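Local coordinates for capsid protein (Penaeus vannamei nodavirus, PDB 5YKZ) that forms the protruding domain of the viral capsid, which pairs with a second copy to build the dimeric spikes on the particle surface, at residues 30-44 / 107-119. Residues are numbered along the deposited sequence; the frame is centred on the assembly and turned at random.
Sequences VTGLSPSTSYLLTPA and KQTTGFNIIAATS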
loop_
_atom_site.group_PDB
_atom_site.type_symbol
_atom_site.label_atom_id
_atom_site.label_comp_id
_atom_site.label_asym_id
_atom_site.label_seq_id
_atom_site.Cartn_x
_atom_site.Cartn_y
_atom_site.Cartn_z
ATOM N N VAL B 30 -8.943 -1.168 16.380
ATOM C CA VAL B 30 -7.504 -1.293 16.434
ATOM C C VAL B 30 -7.044 -0.737 17.781
ATOM O O VAL B 30 -7.414 0.368 18.146
ATOM C CB VAL B 30 -6.870 -0.524 15.266
ATOM C CG1 VAL B 30 -5.401 -0.617 15.303
ATOM C CG2 VAL B 30 -7.409 -1.045 13.923
ATOM N N THR B 31 -6.229 -1.535 18.479
ATOM C CA THR B 31 -5.776 -1.203 19.804
ATOM C C THR B 31 -4.283 -1.202 19.912
ATOM O O THR B 31 -3.527 -1.552 19.022
ATOM C CB THR B 31 -6.355 -2.289 20.793
ATOM O OG1 THR B 31 -5.735 -3.538 20.559
ATOM C CG2 THR B 31 -7.865 -2.416 20.704
ATOM N N GLY B 32 -3.828 -0.765 21.078
ATOM C CA GLY B 32 -2.456 -0.832 21.434
ATOM C C GLY B 32 -1.564 0.235 20.897
ATOM O O GLY B 32 -0.365 0.019 20.928
ATOM N N LEU B 33 -2.110 1.369 20.492
ATOM C CA LEU B 33 -1.280 2.446 20.004
ATOM C C LEU B 33 -1.106 3.565 21.075
ATOM O O LEU B 33 -1.579 3.406 22.204
ATOM C CB LEU B 33 -1.970 2.974 18.727
ATOM C CG LEU B 33 -1.971 1.940 17.596
ATOM C CD1 LEU B 33 -2.979 2.333 16.490
ATOM C CD2 LEU B 33 -0.593 1.800 17.010
ATOM N N SER B 34 -0.426 4.625 20.734
ATOM C CA SER B 34 -0.276 5.703 21.670
ATOM C C SER B 34 -1.526 6.523 21.801
ATOM O O SER B 34 -2.217 6.753 20.797
ATOM C CB SER B 34 0.849 6.623 21.259
ATOM O OG SER B 34 2.056 5.991 21.102
ATOM N N PRO B 35 -1.887 6.976 23.014
ATOM C CA PRO B 35 -3.067 7.761 23.177
ATOM C C PRO B 35 -3.028 9.043 22.367
ATOM O O PRO B 35 -1.970 9.685 22.230
ATOM C CB PRO B 35 -3.111 8.030 24.687
ATOM C CG PRO B 35 -2.414 6.871 25.239
ATOM C CD PRO B 35 -1.233 6.746 24.332
ATOM N N SER B 36 -4.169 9.449 21.840
ATOM C CA SER B 36 -4.347 10.763 21.221
ATOM C C SER B 36 -3.265 11.079 20.275
ATOM O O SER B 36 -2.702 12.169 20.245
ATOM C CB SER B 36 -4.557 11.864 22.311
ATOM O OG SER B 36 -5.587 11.515 23.217
ATOM N N THR B 37 -2.989 10.145 19.347
ATOM C CA THR B 37 -1.924 10.255 18.373
ATOM C C THR B 37 -2.497 9.884 16.973
ATOM O O THR B 37 -3.300 8.963 16.862
ATOM C CB THR B 37 -0.804 9.252 18.686
ATOM O OG1 THR B 37 -0.259 9.600 20.022
ATOM C CG2 THR B 37 0.375 9.330 17.720
ATOM N N SER B 38 -1.994 10.579 16.001
ATOM C CA SER B 38 -2.419 10.362 14.592
ATOM C C SER B 38 -1.464 9.438 13.906
ATOM O O SER B 38 -0.233 9.461 14.032
ATOM C CB SER B 38 -2.522 11.696 13.909
ATOM O OG SER B 38 -3.730 12.362 14.467
ATOM N N TYR B 39 -2.097 8.581 13.083
ATOM C CA TYR B 39 -1.422 7.542 12.271
ATOM C C TYR B 39 -1.878 7.591 10.866
ATOM O O TYR B 39 -3.051 8.021 10.613
ATOM C CB TYR B 39 -1.681 6.156 12.878
ATOM C CG TYR B 39 -1.144 6.006 14.242
ATOM C CD1 TYR B 39 0.172 5.597 14.428
ATOM C CD2 TYR B 39 -1.890 6.264 15.386
ATOM C CE1 TYR B 39 0.718 5.500 15.703
ATOM C CE2 TYR B 39 -1.337 6.138 16.660
ATOM C CZ TYR B 39 -0.045 5.761 16.766
ATOM O OH TYR B 39 0.470 5.608 18.069
ATOM N N LEU B 40 -1.118 7.104 9.956
ATOM C CA LEU B 40 -1.541 6.866 8.539
ATOM C C LEU B 40 -1.642 5.381 8.325
ATOM O O LEU B 40 -0.724 4.631 8.756
ATOM C CB LEU B 40 -0.477 7.445 7.683
ATOM C CG LEU B 40 -0.795 7.635 6.266
ATOM C CD1 LEU B 40 -1.858 8.753 5.998
ATOM C CD2 LEU B 40 0.463 7.887 5.443
ATOM N N LEU B 41 -2.660 4.925 7.644
ATOM C CA LEU B 41 -2.841 3.521 7.316
ATOM C C LEU B 41 -2.765 3.333 5.840
ATOM O O LEU B 41 -3.426 4.065 5.082
ATOM C CB LEU B 41 -4.203 2.986 7.791
ATOM C CG LEU B 41 -4.701 3.463 9.121
ATOM C CD1 LEU B 41 -6.021 2.868 9.475
ATOM C CD2 LEU B 41 -3.690 3.170 10.258
ATOM N N THR B 42 -1.989 2.344 5.342
ATOM C CA THR B 42 -1.851 2.043 3.943
ATOM C C THR B 42 -2.103 0.569 3.719
ATOM O O THR B 42 -1.733 -0.262 4.585
ATOM C CB THR B 42 -0.426 2.444 3.470
ATOM O OG1 THR B 42 0.588 1.757 4.308
ATOM C CG2 THR B 42 -0.226 3.890 3.579
ATOM N N PRO B 43 -2.697 0.182 2.604
ATOM C CA PRO B 43 -3.065 -1.229 2.385
ATOM C C PRO B 43 -1.900 -2.108 2.014
ATOM O O PRO B 43 -0.954 -1.623 1.375
ATOM C CB PRO B 43 -4.053 -1.135 1.199
ATOM C CG PRO B 43 -3.592 0.104 0.455
ATOM C CD PRO B 43 -3.175 1.070 1.504
ATOM N N ALA B 44 -1.983 -3.380 2.249
ATOM C CA ALA B 44 -0.983 -4.367 1.840
ATOM C C ALA B 44 -1.558 -5.746 1.926
ATOM O O ALA B 44 -2.413 -6.013 2.841
ATOM C CB ALA B 44 0.279 -4.280 2.681
ATOM N N LYS B 107 -12.587 -15.171 1.786
ATOM C CA LYS B 107 -11.977 -15.221 3.109
ATOM C C LYS B 107 -10.475 -14.972 3.094
ATOM O O LYS B 107 -9.759 -15.296 4.065
ATOM C CB LYS B 107 -12.247 -16.594 3.800
ATOM C CG LYS B 107 -13.682 -17.025 3.925
ATOM C CD LYS B 107 -14.399 -15.959 4.693
ATOM C CE LYS B 107 -15.845 -16.467 5.132
ATOM N NZ LYS B 107 -16.656 -15.390 5.686
ATOM N N GLN B 108 -9.983 -14.411 1.974
ATOM C CA GLN B 108 -8.560 -14.097 1.836
ATOM C C GLN B 108 -8.180 -13.081 2.921
ATOM O O GLN B 108 -9.000 -12.407 3.505
ATOM C CB GLN B 108 -8.281 -13.515 0.442
ATOM C CG GLN B 108 -8.405 -14.560 -0.651
ATOM C CD GLN B 108 -9.823 -14.886 -1.108
ATOM O OE1 GLN B 108 -10.752 -14.197 -0.742
ATOM N NE2 GLN B 108 -9.956 -15.986 -1.866
ATOM N N THR B 109 -6.869 -12.958 3.156
ATOM C CA THR B 109 -6.318 -12.095 4.178
ATOM C C THR B 109 -5.649 -10.906 3.554
ATOM O O THR B 109 -4.703 -11.046 2.746
ATOM C CB THR B 109 -5.310 -12.842 5.039
ATOM O OG1 THR B 109 -5.960 -13.956 5.701
ATOM C CG2 THR B 109 -4.770 -11.961 6.145
ATOM N N THR B 110 -6.131 -9.729 3.924
ATOM C CA THR B 110 -5.481 -8.466 3.528
ATOM C C THR B 110 -5.334 -7.659 4.806
ATOM O O THR B 110 -5.838 -8.021 5.867
ATOM C CB THR B 110 -6.237 -7.726 2.459
ATOM O OG1 THR B 110 -7.428 -7.166 2.982
ATOM C CG2 THR B 110 -6.531 -8.606 1.256
ATOM N N GLY B 111 -4.651 -6.515 4.705
ATOM C CA GLY B 111 -4.377 -5.719 5.866
ATOM C C GLY B 111 -3.841 -4.357 5.536
ATOM O O GLY B 111 -3.980 -3.851 4.403
ATOM N N PHE B 112 -3.250 -3.767 6.540
ATOM C CA PHE B 112 -2.748 -2.404 6.454
ATOM C C PHE B 112 -1.539 -2.249 7.327
ATOM O O PHE B 112 -1.366 -2.977 8.325
ATOM C CB PHE B 112 -3.842 -1.341 6.781
ATOM C CG PHE B 112 -4.508 -1.561 8.110
ATOM C CD1 PHE B 112 -5.601 -2.396 8.203
ATOM C CD2 PHE B 112 -4.090 -0.875 9.199
ATOM C CE1 PHE B 112 -6.252 -2.555 9.412
ATOM C CE2 PHE B 112 -4.772 -1.005 10.401
ATOM C CZ PHE B 112 -5.844 -1.863 10.494
ATOM N N ASN B 113 -0.694 -1.288 6.968
ATOM C CA ASN B 113 0.385 -0.793 7.797
ATOM C C ASN B 113 -0.011 0.370 8.558
ATOM O O ASN B 113 -0.697 1.225 8.015
ATOM C CB ASN B 113 1.612 -0.490 6.927
ATOM C CG ASN B 113 2.289 -1.872 6.505
ATOM O OD1 ASN B 113 2.487 -2.747 7.304
ATOM N ND2 ASN B 113 2.410 -2.035 5.376
ATOM N N ILE B 114 0.344 0.448 9.843
ATOM C CA ILE B 114 0.093 1.606 10.694
ATOM C C ILE B 114 1.388 2.371 10.794
ATOM O O ILE B 114 2.388 1.870 11.342
ATOM C CB ILE B 114 -0.397 1.208 12.064
ATOM C CG1 ILE B 114 -1.609 0.255 11.976
ATOM C CG2 ILE B 114 -0.669 2.462 12.881
ATOM C CD1 ILE B 114 -2.212 -0.060 13.315
ATOM N N ILE B 115 1.425 3.535 10.207
ATOM C CA ILE B 115 2.628 4.357 10.003
ATOM C C ILE B 115 2.572 5.498 10.977
ATOM O O ILE B 115 1.580 6.132 11.192
ATOM C CB ILE B 115 2.686 4.886 8.588
ATOM C CG1 ILE B 115 2.657 3.724 7.627
ATOM C CG2 ILE B 115 3.951 5.701 8.400
ATOM C CD1 ILE B 115 2.375 4.038 6.250
ATOM N N ALA B 116 3.728 5.665 11.671
ATOM C CA ALA B 116 3.881 6.568 12.797
ATOM C C ALA B 116 5.127 7.432 12.651
ATOM O O ALA B 116 6.161 6.947 12.181
ATOM C CB ALA B 116 3.997 5.722 14.091
ATOM N N ALA B 117 5.024 8.617 13.190
ATOM C CA ALA B 117 6.222 9.370 13.415
ATOM C C ALA B 117 7.042 8.803 14.551
ATOM O O ALA B 117 6.508 8.296 15.515
ATOM C CB ALA B 117 5.836 10.768 13.792
ATOM N N THR B 118 8.346 8.943 14.429
ATOM C CA THR B 118 9.329 8.555 15.445
ATOM C C THR B 118 10.549 9.472 15.323
ATOM O O THR B 118 10.612 10.355 14.493
ATOM C CB THR B 118 9.713 7.093 15.177
ATOM O OG1 THR B 118 10.507 6.538 16.262
ATOM C CG2 THR B 118 10.471 6.852 13.877
ATOM N N SER B 119 11.491 9.277 16.232
ATOM C CA SER B 119 12.808 9.975 16.192
ATOM C C SER B 119 13.753 9.398 15.155
ATOM O O SER B 119 14.692 10.120 14.812
ATOM C CB SER B 119 13.459 9.785 17.534
ATOM O OG SER B 119 13.549 8.400 17.802
HETATM O O HOH W 1 2.415 9.254 14.503
HETATM O O HOH W 2 1.375 -0.468 2.953
#
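Two neighbouring antiparallel strands of the spike domain's β-sheet, 38-44 and 111-118, pair through Leu40 with Ile115, Thr42 with Asn113 and Ala44 with Gly111, each pair closed by two backbone hydrogen bonds. Ile115 N reaches Leu40 O at 2.8 Å, a nearly straight bond (162°). Where the strands part, water 1 bridges Ser38 O and Ala117 N. On the core face, Leu41 lies alongside Ile114 and Phe112, its CD2 4.0 Å from Ile114 CG1, and packs on Phe95 and Leu97 of strand 95-101. Ile114 forks: with CG2 anti to the backbone N, that methyl reaches Tyr39 CD1 at 3.6 Å, while CD1 meets Leu33 CD1 tip to tip at 4.0 Å and passes Val30 CG1. Leu33 CD2 lies over one face of the Tyr39 ring near its rim, Ala116 CB sits at the ring's edge, and Tyr39 OH accepts a bond from Ser34 N (3.0 Å), tying the loop to the strand. Val30 CG2 meets the edge of Phe112 at CZ, 3.9 Å away. On the other face the Ile115 side chain crosses that of Thr42 at about a right angle, its CD1 3.5 Å from Thr42 OG1; water 2 joins that hydroxyl to Asn113 ND2 and Pro43 O. Leu40 and Ile115 there pack on Ile115 and Leu40 of the second subunit, as Thr42 does on its counterpart. One face thus lines the domain core and the other the dimer interface, an antiparallel β-sheet serving a dimeric capsid spike.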